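Local coordinates for protein NADPH-quinone reductase (Pediococcus pentosaceus ATCC 25745, PDB 3HA2) that probably passes electrons from NAD(P)H to quinones through a bound FMN, using the flavodoxin-like domain that makes up this chain, at residues 2-7 / 47-52; 53-58 / 91-96; 6-11 / 34-39. All blocks are in the same frame, centred on the assembly; numbering follows the deposited sequence.

Interaction 1: 2-7 / 47-52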
loop_
_atom_site.group_PDB
_atom_site.type_symbol
_atom_site.label_atom_id
_atom_site.label_comp_id
_atom_site.label_asym_id
_atom_site.label_seq_id
_atom_site.Cartn_x
_atom_site.Cartn_y
_atom_site.Cartn_z
ATOM N N GLN A 2 -9.589 -15.822 -20.161
ATOM C CA GLN A 2 -9.386 -16.487 -18.890
ATOM C C GLN A 2 -9.135 -15.421 -17.827
ATOM O O GLN A 2 -8.352 -14.479 -18.042
ATOM C CB GLN A 2 -8.193 -17.454 -18.976
ATOM C CG GLN A 2 -8.239 -18.433 -20.161
ATOM C CD GLN A 2 -9.416 -19.395 -20.099
ATOM O OE1 GLN A 2 -9.624 -20.064 -19.090
ATOM N NE2 GLN A 2 -10.178 -19.487 -21.192
ATOM N N THR A 3 -9.795 -15.582 -16.685
ATOM C CA THR A 3 -9.692 -14.619 -15.580
ATOM C C THR A 3 -9.132 -15.282 -14.335
ATOM O O THR A 3 -9.545 -16.384 -13.963
ATOM C CB THR A 3 -11.078 -14.022 -15.249
ATOM O OG1 THR A 3 -11.618 -13.410 -16.421
ATOM C CG2 THR A 3 -10.996 -12.981 -14.141
ATOM N N LEU A 4 -8.177 -14.596 -13.705
ATOM C CA LEU A 4 -7.580 -15.044 -12.465
ATOM C C LEU A 4 -7.993 -14.079 -11.367
ATOM O O LEU A 4 -7.745 -12.873 -11.466
ATOM C CB LEU A 4 -6.034 -15.034 -12.595
ATOM C CG LEU A 4 -5.213 -15.419 -11.360
ATOM C CD1 LEU A 4 -5.529 -16.854 -10.882
ATOM C CD2 LEU A 4 -3.715 -15.260 -11.654
ATOM N N ILE A 5 -8.617 -14.609 -10.317
ATOM C CA ILE A 5 -8.997 -13.791 -9.173
ATOM C C ILE A 5 -8.062 -14.106 -8.004
ATOM O O ILE A 5 -8.099 -15.204 -7.443
ATOM C CB ILE A 5 -10.474 -13.986 -8.800
ATOM C CG1 ILE A 5 -11.372 -13.755 -10.034
ATOM C CG2 ILE A 5 -10.876 -13.018 -7.661
ATOM C CD1 ILE A 5 -12.814 -14.117 -9.767
ATOM N N ILE A 6 -7.215 -13.130 -7.672
ATOM C CA ILE A 6 -6.291 -13.228 -6.536
ATOM C C ILE A 6 -7.038 -12.760 -5.294
ATOM O O ILE A 6 -7.329 -11.565 -5.140
ATOM C CB ILE A 6 -5.051 -12.313 -6.705
ATOM C CG1 ILE A 6 -4.329 -12.572 -8.037
ATOM C CG2 ILE A 6 -4.095 -12.482 -5.498
ATOM C CD1 ILE A 6 -3.873 -14.008 -8.230
ATOM N N VAL A 7 -7.367 -13.715 -4.440
ATOM C CA VAL A 7 -8.209 -13.462 -3.276
ATOM C C VAL A 7 -7.295 -13.264 -2.084
ATOM O O VAL A 7 -6.748 -14.231 -1.536
ATOM C CB VAL A 7 -9.201 -14.620 -3.042
ATOM C CG1 VAL A 7 -10.106 -14.352 -1.827
ATOM C CG2 VAL A 7 -10.043 -14.829 -4.284
ATOM N N SER A 47 3.244 -18.417 -13.085
ATOM C CA SER A 47 2.605 -19.315 -14.035
ATOM C C SER A 47 1.126 -18.985 -14.210
ATOM O O SER A 47 0.634 -18.940 -15.335
ATOM C CB SER A 47 2.747 -20.767 -13.610
ATOM O OG SER A 47 2.208 -21.595 -14.625
ATOM N N LEU A 48 0.425 -18.770 -13.099
ATOM C CA LEU A 48 -1.003 -18.435 -13.168
ATOM C C LEU A 48 -1.236 -17.114 -13.888
ATOM O O LEU A 48 -2.157 -16.992 -14.700
ATOM C CB LEU A 48 -1.617 -18.402 -11.765
ATOM C CG LEU A 48 -1.762 -19.757 -11.066
ATOM C CD1 LEU A 48 -2.264 -19.529 -9.640
ATOM C CD2 LEU A 48 -2.733 -20.667 -11.829
ATOM N N LEU A 49 -0.405 -16.116 -13.602
ATOM C CA LEU A 49 -0.511 -14.839 -14.315
ATOM C C LEU A 49 -0.364 -15.003 -15.825
ATOM O O LEU A 49 -1.158 -14.449 -16.600
ATOM C CB LEU A 49 0.512 -13.838 -13.799
ATOM C CG LEU A 49 0.242 -13.367 -12.370
ATOM C CD1 LEU A 49 1.516 -12.745 -11.823
ATOM C CD2 LEU A 49 -0.871 -12.358 -12.332
ATOM N N LEU A 50 0.634 -15.779 -16.235
ATOM C CA LEU A 50 0.914 -15.967 -17.654
ATOM C C LEU A 50 -0.252 -16.635 -18.377
ATOM O O LEU A 50 -0.442 -16.414 -19.570
ATOM C CB LEU A 50 2.201 -16.773 -17.855
ATOM C CG LEU A 50 3.539 -16.086 -17.547
ATOM C CD1 LEU A 50 4.696 -17.071 -17.704
ATOM C CD2 LEU A 50 3.764 -14.881 -18.439
ATOM N N GLN A 51 -1.016 -17.444 -17.646
ATOM C CA GLN A 51 -2.097 -18.256 -18.210
ATOM C C GLN A 51 -3.430 -17.500 -18.259
ATOM O O GLN A 51 -4.427 -18.034 -18.739
ATOM C CB GLN A 51 -2.289 -19.525 -17.374
ATOM C CG GLN A 51 -1.138 -20.523 -17.446
ATOM C CD GLN A 51 -1.279 -21.647 -16.427
ATOM O OE1 GLN A 51 -0.334 -21.963 -15.702
ATOM N NE2 GLN A 51 -2.461 -22.248 -16.360
ATOM N N ASN A 52 -3.462 -16.282 -17.728
ATOM C CA ASN A 52 -4.728 -15.540 -17.660
ATOM C C ASN A 52 -4.653 -14.189 -18.347
ATOM O O ASN A 52 -3.569 -13.619 -18.472
ATOM C CB ASN A 52 -5.228 -15.427 -16.214
ATOM C CG ASN A 52 -5.727 -16.758 -15.674
ATOM O OD1 ASN A 52 -6.928 -17.045 -15.728
ATOM N ND2 ASN A 52 -4.809 -17.595 -15.194
#
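Strand 3-7 is approached by the last turn of helix 42-50 and the loop leaving it, and the backbones draw closest at Gln2 and Asn52, whose CA atoms are 4.9 Å apart. In this flavodoxin-like fold, a parallel sheet of strand order 2-1-3-4-5, the helix here hands the chain on to strand 54-60, the sheet neighbour of strand 3-7. No hydrogen bond crosses between the segments, because the strand backbone spends its polar groups on strands 31-35 and 54-60. The joining falls mainly to Leu4 and Asn52. With CG anti to the backbone N (chi1 177°) and chi2 at 60°, Leu4 CD2 is carried to the helix, where it meets Leu48 CB at 3.8 Å, the side chains crossing at about a right angle. Leu4 CD2 also reaches Leu49 CD2 at 4.1 Å, while CD1 lies toward His34; a branched apolar side chain can thus face the helix and the neighbouring strand together. Nearer its backbone, Leu4 rests its CB against Asn52 CG at 3.5 Å. The amide of Asn52 is held from behind: ND2 turns back to Leu48 O at 2.8 Å, almost straight (165°), within the amide plane and on a carbonyl lone pair. That bond ties the loop to the helix end and fixes the rotation of the amide, which suits asparagine, whose short chain carries donor and acceptor. Its acceptor is thereby turned to the strand, and Asn52 OD1 sits almost directly above the peptide face at Thr3, 3.1 Å from Thr3 C.

Interaction 2: 53-58 / 91-96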
loop_
_atom_site.group_PDB
_atom_site.type_symbol
_atom_site.label_atom_id
_atom_site.label_comp_id
_atom_site.label_asym_id
_atom_site.label_seq_id
_atom_site.Cartn_x
_atom_site.Cartn_y
_atom_site.Cartn_z
ATOM N N ASP A 53 -5.809 -13.701 -18.812
ATOM C CA ASP A 53 -5.921 -12.451 -19.570
ATOM C C ASP A 53 -6.400 -11.295 -18.705
ATOM O O ASP A 53 -6.016 -10.153 -18.918
ATOM C CB ASP A 53 -6.918 -12.625 -20.728
ATOM C CG ASP A 53 -6.573 -13.793 -21.614
ATOM O OD1 ASP A 53 -5.490 -13.742 -22.237
ATOM O OD2 ASP A 53 -7.374 -14.759 -21.687
ATOM N N ARG A 54 -7.261 -11.589 -17.748
ATOM C CA ARG A 54 -7.750 -10.565 -16.837
ATOM C C ARG A 54 -7.395 -10.995 -15.420
ATOM O O ARG A 54 -7.720 -12.100 -14.999
ATOM C CB ARG A 54 -9.267 -10.387 -16.971
ATOM C CG ARG A 54 -9.845 -9.366 -16.004
ATOM C CD ARG A 54 -11.346 -9.147 -16.262
ATOM N NE ARG A 54 -11.577 -8.557 -17.579
ATOM C CZ ARG A 54 -12.771 -8.453 -18.158
ATOM N NH1 ARG A 54 -13.864 -8.906 -17.544
ATOM N NH2 ARG A 54 -12.870 -7.909 -19.368
ATOM N N ILE A 55 -6.716 -10.108 -14.705
ATOM C CA ILE A 55 -6.221 -10.389 -13.374
ATOM C C ILE A 55 -6.968 -9.452 -12.443
ATOM O O ILE A 55 -6.894 -8.228 -12.592
ATOM C CB ILE A 55 -4.682 -10.118 -13.232
ATOM C CG1 ILE A 55 -3.851 -10.630 -14.444
ATOM C CG2 ILE A 55 -4.163 -10.654 -11.893
ATOM C CD1 ILE A 55 -3.964 -12.131 -14.761
ATOM N N ILE A 56 -7.696 -10.030 -11.500
ATOM C CA ILE A 56 -8.453 -9.243 -10.549
ATOM C C ILE A 56 -7.856 -9.418 -9.159
ATOM O O ILE A 56 -7.646 -10.539 -8.698
ATOM C CB ILE A 56 -9.930 -9.645 -10.581
ATOM C CG1 ILE A 56 -10.559 -9.170 -11.898
ATOM C CG2 ILE A 56 -10.666 -9.112 -9.360
ATOM C CD1 ILE A 56 -11.908 -9.810 -12.215
ATOM N N LEU A 57 -7.560 -8.309 -8.500
ATOM C CA LEU A 57 -7.086 -8.398 -7.124
ATOM C C LEU A 57 -8.253 -8.074 -6.226
ATOM O O LEU A 57 -8.854 -6.998 -6.333
ATOM C CB LEU A 57 -5.958 -7.415 -6.866
ATOM C CG LEU A 57 -4.818 -7.436 -7.888
ATOM C CD1 LEU A 57 -3.766 -6.397 -7.438
ATOM C CD2 LEU A 57 -4.201 -8.822 -8.082
ATOM N N GLU A 58 -8.561 -9.015 -5.343
ATOM C CA GLU A 58 -9.763 -8.961 -4.510
ATOM C C GLU A 58 -9.363 -8.932 -3.029
ATOM O O GLU A 58 -8.822 -9.921 -2.477
ATOM C CB GLU A 58 -10.642 -10.179 -4.823
ATOM C CG GLU A 58 -11.916 -10.254 -4.020
ATOM C CD GLU A 58 -12.952 -11.146 -4.650
ATOM O OE1 GLU A 58 -12.993 -11.260 -5.901
ATOM O OE2 GLU A 58 -13.746 -11.728 -3.882
ATOM N N GLU A 91 2.016 -7.439 -20.274
ATOM C CA GLU A 91 1.605 -6.474 -21.305
ATOM C C GLU A 91 0.324 -6.908 -22.002
ATOM O O GLU A 91 0.240 -8.027 -22.493
ATOM C CB GLU A 91 2.705 -6.286 -22.357
ATOM C CG GLU A 91 2.342 -5.245 -23.416
ATOM C CD GLU A 91 3.475 -4.967 -24.388
ATOM O OE1 GLU A 91 4.513 -5.679 -24.343
ATOM O OE2 GLU A 91 3.322 -4.025 -25.195
ATOM N N GLY A 92 -0.671 -6.022 -22.042
ATOM C CA GLY A 92 -1.940 -6.325 -22.711
ATOM C C GLY A 92 -2.995 -7.012 -21.848
ATOM O O GLY A 92 -4.155 -7.142 -22.272
ATOM N N LYS A 93 -2.606 -7.486 -20.666
ATOM C CA LYS A 93 -3.571 -8.077 -19.729
ATOM C C LYS A 93 -4.346 -6.945 -19.052
ATOM O O LYS A 93 -3.887 -5.792 -19.032
ATOM C CB LYS A 93 -2.867 -8.970 -18.687
ATOM C CG LYS A 93 -2.088 -10.136 -19.295
ATOM C CD LYS A 93 -1.344 -10.955 -18.217
ATOM C CE LYS A 93 -0.403 -11.970 -18.851
ATOM N NZ LYS A 93 -1.183 -13.065 -19.525
ATOM N N GLU A 94 -5.530 -7.269 -18.536
ATOM C CA GLU A 94 -6.364 -6.297 -17.846
ATOM C C GLU A 94 -6.148 -6.491 -16.362
ATOM O O GLU A 94 -6.013 -7.626 -15.904
ATOM C CB GLU A 94 -7.850 -6.470 -18.190
ATOM C CG GLU A 94 -8.193 -6.041 -19.614
ATOM C CD GLU A 94 -9.574 -6.469 -20.058
ATOM O OE1 GLU A 94 -10.093 -7.478 -19.557
ATOM O OE2 GLU A 94 -10.146 -5.787 -20.938
ATOM N N LEU A 95 -6.084 -5.377 -15.629
ATOM C CA LEU A 95 -5.968 -5.420 -14.171
ATOM C C LEU A 95 -7.260 -4.863 -13.598
ATOM O O LEU A 95 -7.644 -3.746 -13.936
ATOM C CB LEU A 95 -4.806 -4.572 -13.668
ATOM C CG LEU A 95 -4.626 -4.599 -12.138
ATOM C CD1 LEU A 95 -4.256 -6.034 -11.626
ATOM C CD2 LEU A 95 -3.595 -3.567 -11.653
ATOM N N GLY A 96 -7.910 -5.647 -12.744
ATOM C CA GLY A 96 -9.122 -5.213 -12.041
ATOM C C GLY A 96 -8.909 -5.270 -10.540
ATOM O O GLY A 96 -8.024 -5.981 -10.038
HETATM O O HOH W 1 -2.721 -12.371 -22.175
#
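Backbone hydrogen bonds set the register of strands 54-58 and 94-96, neighbours in the parallel sheet of the flavodoxin-like domain, whose short axes differ by 17° in direction. Glu94 N donates to Asp53 O, Ile55 N to Glu94 O, Gly96 N to Ile55 O and Leu57 N to Gly96 O. All four are nearly straight, though Leu57 N meets its carbonyl from above the plane.

The ionic part lies on the face of Arg54 and Glu94. Arg54 leaves the backbone extended and bends at chi3 (-65°), presenting the edge of its guanidinium side-on. Both donors grip one oxygen: Arg54 NE is 2.7 Å and Arg54 NH2 2.8 Å from Glu94 OE1. Arg54 NH2 meets OE1 on its syn lone pair, whereas NE comes from above the carboxylate plane, the two flat groups being 30° apart. NH2 also bonds Asn166 O. An alanine here would remove both donors to Glu94 OE1 and the bond to Asn166 O, and would probably leave the carboxylate less well held and the chain near Asn166 looser.

Lys93 and Asp53 are joined less directly. A water accepts from Lys93 NZ and donates to Asp53 OD1, atoms 5.1 Å apart, while Lys93 NZ bonds Asn52 O and Asp53 OD2 bonds Gln2 N.

On the opposite face Leu57 CG lies 4.0 Å from Leu95 CD1. Back on the face of Arg54, Gly96 suits its place beside Ile56, since a CB there would stand only 3.1 Å from Ile56 CG1.

A buried arginine placed against a glutamate brings a charge of each sign together, so the pair is likely to keep both groups ionised within the protein.

Interaction 3: 6-11 / 34-39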
loop_
_atom_site.group_PDB
_atom_site.type_symbol
_atom_site.label_atom_id
_atom_site.label_comp_id
_atom_site.label_asym_id
_atom_site.label_seq_id
_atom_site.Cartn_x
_atom_site.Cartn_y
_atom_site.Cartn_z
ATOM N N ILE A 6 -7.215 -13.130 -7.672
ATOM C CA ILE A 6 -6.291 -13.228 -6.536
ATOM C C ILE A 6 -7.038 -12.760 -5.294
ATOM O O ILE A 6 -7.329 -11.565 -5.140
ATOM C CB ILE A 6 -5.051 -12.313 -6.705
ATOM C CG1 ILE A 6 -4.329 -12.572 -8.037
ATOM C CG2 ILE A 6 -4.095 -12.482 -5.498
ATOM C CD1 ILE A 6 -3.873 -14.008 -8.230
ATOM N N VAL A 7 -7.367 -13.715 -4.440
ATOM C CA VAL A 7 -8.209 -13.462 -3.276
ATOM C C VAL A 7 -7.295 -13.264 -2.084
ATOM O O VAL A 7 -6.748 -14.231 -1.536
ATOM C CB VAL A 7 -9.201 -14.620 -3.042
ATOM C CG1 VAL A 7 -10.106 -14.352 -1.827
ATOM C CG2 VAL A 7 -10.043 -14.829 -4.284
ATOM N N ALA A 8 -7.121 -12.002 -1.707
ATOM C CA ALA A 8 -6.168 -11.627 -0.675
ATOM C C ALA A 8 -6.873 -11.171 0.587
ATOM O O ALA A 8 -6.572 -10.107 1.114
ATOM C CB ALA A 8 -5.217 -10.536 -1.180
ATOM N N HIS A 9 -7.853 -11.943 1.039
ATOM C CA HIS A 9 -8.425 -11.700 2.359
ATOM C C HIS A 9 -7.516 -12.420 3.344
ATOM O O HIS A 9 -7.245 -13.611 3.158
ATOM C CB HIS A 9 -9.850 -12.209 2.452
ATOM C CG HIS A 9 -10.539 -11.812 3.718
ATOM N ND1 HIS A 9 -11.535 -10.859 3.754
ATOM C CD2 HIS A 9 -10.368 -12.227 4.996
ATOM C CE1 HIS A 9 -11.949 -10.708 5.000
ATOM N NE2 HIS A 9 -11.264 -11.532 5.773
ATOM N N PRO A 10 -7.014 -11.702 4.374
ATOM C CA PRO A 10 -5.988 -12.239 5.274
ATOM C C PRO A 10 -6.492 -13.310 6.235
ATOM O O PRO A 10 -5.685 -14.048 6.802
ATOM C CB PRO A 10 -5.539 -11.012 6.077
ATOM C CG PRO A 10 -6.119 -9.842 5.386
ATOM C CD PRO A 10 -7.374 -10.325 4.751
ATOM N N GLU A 11 -7.805 -13.375 6.442
ATOM C CA GLU A 11 -8.400 -14.422 7.262
ATOM C C GLU A 11 -9.524 -15.098 6.494
ATOM O O GLU A 11 -10.649 -15.219 6.987
ATOM C CB GLU A 11 -8.922 -13.849 8.586
ATOM C CG GLU A 11 -7.843 -13.336 9.541
ATOM C CD GLU A 11 -6.886 -14.424 10.008
ATOM O OE1 GLU A 11 -7.333 -15.575 10.243
ATOM O OE2 GLU A 11 -5.675 -14.121 10.140
ATOM N N HIS A 34 -8.414 -17.957 -6.797
ATOM C CA HIS A 34 -7.071 -18.256 -6.300
ATOM C C HIS A 34 -6.774 -17.571 -4.978
ATOM O O HIS A 34 -6.294 -16.430 -4.960
ATOM C CB HIS A 34 -5.996 -17.896 -7.325
ATOM C CG HIS A 34 -4.621 -18.336 -6.922
ATOM N ND1 HIS A 34 -4.278 -19.665 -6.779
ATOM C CD2 HIS A 34 -3.514 -17.625 -6.602
ATOM C CE1 HIS A 34 -3.011 -19.754 -6.408
ATOM N NE2 HIS A 34 -2.522 -18.532 -6.298
ATOM N N PRO A 35 -7.065 -18.258 -3.862
ATOM C CA PRO A 35 -6.673 -17.690 -2.570
ATOM C C PRO A 35 -5.166 -17.483 -2.443
ATOM O O PRO A 35 -4.370 -18.352 -2.822
ATOM C CB PRO A 35 -7.169 -18.729 -1.558
ATOM C CG PRO A 35 -8.249 -19.470 -2.272
ATOM C CD PRO A 35 -7.782 -19.534 -3.705
ATOM N N LEU A 36 -4.791 -16.314 -1.944
ATOM C CA LEU A 36 -3.411 -16.014 -1.649
ATOM C C LEU A 36 -3.069 -16.594 -0.279
ATOM O O LEU A 36 -3.682 -16.241 0.744
ATOM C CB LEU A 36 -3.213 -14.495 -1.708
ATOM C CG LEU A 36 -1.858 -13.852 -1.479
ATOM C CD1 LEU A 36 -0.782 -14.514 -2.327
ATOM C CD2 LEU A 36 -1.970 -12.355 -1.810
ATOM N N VAL A 37 -2.119 -17.522 -0.258
ATOM C CA VAL A 37 -1.695 -18.141 0.999
ATOM C C VAL A 37 -0.368 -17.562 1.469
ATOM O O VAL A 37 0.422 -17.061 0.662
ATOM C CB VAL A 37 -1.629 -19.671 0.898
ATOM C CG1 VAL A 37 -3.015 -20.234 0.597
ATOM C CG2 VAL A 37 -0.605 -20.116 -0.173
ATOM N N ALA A 38 -0.134 -17.619 2.779
ATOM C CA ALA A 38 1.030 -16.977 3.379
ATOM C C ALA A 38 2.326 -17.533 2.790
ATOM O O ALA A 38 3.312 -16.805 2.671
ATOM C CB ALA A 38 1.013 -17.132 4.900
ATOM N N ASP A 39 2.299 -18.790 2.366
ATOM C CA ASP A 39 3.495 -19.423 1.804
ATOM C C ASP A 39 3.408 -19.622 0.282
ATOM O O ASP A 39 3.803 -20.663 -0.240
ATOM C CB ASP A 39 3.798 -20.727 2.544
ATOM C CG ASP A 39 2.685 -21.763 2.407
ATOM O OD1 ASP A 39 1.516 -21.382 2.170
ATOM O OD2 ASP A 39 2.980 -22.966 2.538
#
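His34 and Leu36 both carry CG anti to the backbone N (chi1 -173° and -178°), while Ile6 sets CG1 anti to its carbonyl carbon, so that Ile6 and His34 run side by side. Ile6 CD1 reaches the edge of the imidazole, 4.0 Å from His34 CD2. Leu36 extends toward the end of strand 3-7 and lays CD2 against Ala8 CB at 3.8 Å; the small alanine admits it. Helix 68-77 closes over this patch through Leu69, Leu70 and Trp73.

The backbones pair in parallel within the beta-alpha-beta unit of strand 3-7, helix 18-25 and strand 31-35. Val7 N donates to His34 O at 3.0 Å, nearly straight (177°), and Leu36 N donates to Val7 O at 2.9 Å, each donor standing above the carbonyl plane. Val7 is thus bound on both sides of Pro35, so this pairing asks for no N-H from the proline, which suits the outermost strand.

Since His34 NE2 hydrogen-bonds Glu45 OE2, the nearby carboxylate would probably favour a protonated imidazole; the ring thus serves polar and apolar partners at once, with its CD2 edge given to Ile6.

How the interactions relate
Strand 3-7 unites all three contacts: interactions 1 and 3 share Ile6 and Val7, and strand 54-60 of interaction 2 is its neighbour on the side away from strand 31-35. Interactions 1 and 2, with centres about 8 Å apart, meet where Asn52 O accepts from Lys93 NZ at 2.7 Å. Interactions 2 and 3 lie about 17 Å apart between centres, yet the sheet still joins them, with Ala8 N 2.8 Å from Glu58 O. His34 faces interaction 1 as well, through Leu4 and Leu48. Interaction 3 reaches the loop after the first strand, which in flavodoxin-like proteins commonly helps bind the FMN phosphate, so a similar role here is plausible.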